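Local atomic coordinates of stress response kinase A (Escherichia coli, PDB entry 1ZYL), a protein that phosphorylates itself and other proteins on serine and threonine residues, using ATP, and probably helps the cell withstand stress linked to reactive oxygen species. Residues 142-147 with 217-222. Numbering follows the deposited sequence.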
loop_
_atom_site.group_PDB
_atom_site.type_symbol
_atom_site.label_atom_id
_atom_site.label_comp_id
_atom_site.label_asym_id
_atom_site.label_seq_id
_atom_site.Cartn_x
_atom_site.Cartn_y
_atom_site.Cartn_z
ATOM N N ILE A 142 -14.157 -9.275 2.966
ATOM C CA ILE A 142 -15.034 -10.040 2.100
ATOM C C ILE A 142 -15.130 -9.298 0.793
ATOM O O ILE A 142 -15.268 -9.911 -0.261
ATOM C CB ILE A 142 -16.444 -10.200 2.701
ATOM C CG1 ILE A 142 -16.396 -11.163 3.888
ATOM C CG2 ILE A 142 -17.402 -10.739 1.653
ATOM C CD1 ILE A 142 -17.734 -11.353 4.577
ATOM N N HIS A 143 -15.037 -7.974 0.871
ATOM C CA HIS A 143 -15.114 -7.125 -0.314
ATOM C C HIS A 143 -13.758 -6.624 -0.806
ATOM O O HIS A 143 -13.530 -6.525 -2.013
ATOM C CB HIS A 143 -16.048 -5.951 -0.046
ATOM C CG HIS A 143 -17.461 -6.370 0.184
ATOM N ND1 HIS A 143 -18.169 -7.112 -0.735
ATOM C CD2 HIS A 143 -18.286 -6.196 1.243
ATOM C CE1 HIS A 143 -19.370 -7.380 -0.253
ATOM N NE2 HIS A 143 -19.467 -6.836 0.945
ATOM N N ARG A 144 -12.865 -6.304 0.123
ATOM C CA ARG A 144 -11.541 -5.847 -0.247
ATOM C C ARG A 144 -10.804 -6.999 -0.907
ATOM O O ARG A 144 -11.076 -8.168 -0.627
ATOM C CB ARG A 144 -10.765 -5.414 0.979
ATOM C CG ARG A 144 -11.433 -4.334 1.770
ATOM C CD ARG A 144 -10.392 -3.465 2.395
ATOM N NE ARG A 144 -10.724 -2.072 2.165
ATOM C CZ ARG A 144 -9.860 -1.169 1.732
ATOM N NH1 ARG A 144 -10.256 0.086 1.552
ATOM N NH2 ARG A 144 -8.606 -1.519 1.481
ATOM N N PRO A 145 -9.852 -6.687 -1.791
ATOM C CA PRO A 145 -9.090 -7.731 -2.478
ATOM C C PRO A 145 -8.278 -8.594 -1.532
ATOM O O PRO A 145 -7.940 -8.188 -0.416
ATOM C CB PRO A 145 -8.168 -6.942 -3.410
ATOM C CG PRO A 145 -8.900 -5.688 -3.650
ATOM C CD PRO A 145 -9.487 -5.353 -2.294
ATOM N N THR A 146 -7.972 -9.799 -1.973
ATOM C CA THR A 146 -7.133 -10.666 -1.174
ATOM C C THR A 146 -5.968 -10.962 -2.118
ATOM O O THR A 146 -6.130 -11.680 -3.104
ATOM C CB THR A 146 -7.887 -11.934 -0.733
ATOM O OG1 THR A 146 -6.995 -13.048 -0.721
ATOM C CG2 THR A 146 -9.048 -12.204 -1.648
ATOM N N ILE A 147 -4.819 -10.345 -1.825
ATOM C CA ILE A 147 -3.605 -10.462 -2.623
ATOM C C ILE A 147 -3.496 -11.795 -3.353
ATOM O O ILE A 147 -3.670 -12.870 -2.770
ATOM C CB ILE A 147 -2.341 -10.216 -1.739
ATOM C CG1 ILE A 147 -2.262 -8.739 -1.358
ATOM C CG2 ILE A 147 -1.062 -10.620 -2.473
ATOM C CD1 ILE A 147 -1.016 -8.372 -0.564
ATOM N N ASP A 217 -2.520 5.278 6.872
ATOM C CA ASP A 217 -2.976 4.873 5.553
ATOM C C ASP A 217 -3.291 3.388 5.395
ATOM O O ASP A 217 -2.410 2.595 5.071
ATOM C CB ASP A 217 -1.929 5.281 4.509
ATOM C CG ASP A 217 -2.538 5.587 3.160
ATOM O OD1 ASP A 217 -3.637 5.058 2.878
ATOM O OD2 ASP A 217 -1.914 6.345 2.379
ATOM N N LEU A 218 -4.550 3.016 5.612
ATOM C CA LEU A 218 -4.965 1.633 5.449
ATOM C C LEU A 218 -5.716 1.468 4.135
ATOM O O LEU A 218 -6.262 0.404 3.852
ATOM C CB LEU A 218 -5.868 1.190 6.595
ATOM C CG LEU A 218 -5.325 1.180 8.022
ATOM C CD1 LEU A 218 -6.170 0.213 8.820
ATOM C CD2 LEU A 218 -3.870 0.749 8.076
ATOM N N ASP A 219 -5.736 2.525 3.332
ATOM C CA ASP A 219 -6.436 2.497 2.053
ATOM C C ASP A 219 -6.124 1.236 1.247
ATOM O O ASP A 219 -6.958 0.767 0.468
ATOM C CB ASP A 219 -6.066 3.727 1.218
ATOM C CG ASP A 219 -6.981 3.917 0.015
ATOM O OD1 ASP A 219 -6.532 4.508 -0.990
ATOM O OD2 ASP A 219 -8.151 3.489 0.083
ATOM N N ASP A 220 -4.925 0.687 1.438
ATOM C CA ASP A 220 -4.514 -0.507 0.701
ATOM C C ASP A 220 -4.710 -1.818 1.436
ATOM O O ASP A 220 -4.513 -2.882 0.861
ATOM C CB ASP A 220 -3.062 -0.371 0.241
ATOM C CG ASP A 220 -2.940 0.329 -1.117
ATOM O OD1 ASP A 220 -1.965 1.092 -1.325
ATOM O OD2 ASP A 220 -3.817 0.104 -1.983
ATOM N N ALA A 221 -5.119 -1.743 2.694
ATOM C CA ALA A 221 -5.362 -2.945 3.484
ATOM C C ALA A 221 -5.982 -3.991 2.568
ATOM O O ALA A 221 -6.987 -3.739 1.912
ATOM C CB ALA A 221 -6.307 -2.629 4.652
ATOM N N ARG A 222 -5.369 -5.165 2.525
ATOM C CA ARG A 222 -5.836 -6.241 1.670
ATOM C C ARG A 222 -5.683 -7.544 2.437
ATOM O O ARG A 222 -5.122 -7.548 3.525
ATOM C CB ARG A 222 -4.964 -6.262 0.413
ATOM C CG ARG A 222 -5.710 -6.471 -0.890
ATOM C CD ARG A 222 -4.884 -6.011 -2.094
ATOM N NE ARG A 222 -4.624 -4.579 -2.049
ATOM C CZ ARG A 222 -4.638 -3.796 -3.120
ATOM N NH1 ARG A 222 -4.390 -2.498 -3.006
ATOM N NH2 ARG A 222 -4.909 -4.307 -4.309
#
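R144 reaches from the loop 142-147 to the turn that follows the inferred magnesium ligand D217. CB points toward that turn and sets CG beside the backbone N (chi1 -58°); bends at chi2 and chi3 then bring R144 CD to 3.4 Å from A221 O. R144 NE donates to Q66 O, and NH1 forms a salt bridge with E70. R144 NH2 donates twice, both acceptors lying in the guanidinium plane: to A221 O at 2.8 Å, on a lone pair, and to D219 O at 3.0 Å, nearly straight (169°) but from above the carbonyl plane. W62 makes a cation-pi contact with R144 and also donates to D219 O. The type I turn, L218 to A221, is closed by the hydrogen bond A221 N to L218 O (2.7 Å); R144 NH2 adds a second tie, between the D219 and A221 carbonyls. An alanine in place of R144 would lose these bonds and probably loosen the turn's hold on the loop. P145 crosses R222 obliquely, its CB 3.6 Å from R222 CG. The contact joins the loop between helices 119-136 and 149-161 to the D-L-D segment, probably equivalent to the kinase DFG motif, between strands 213-215 and 223-224, with helix 64-79 supplying Q66 and E70.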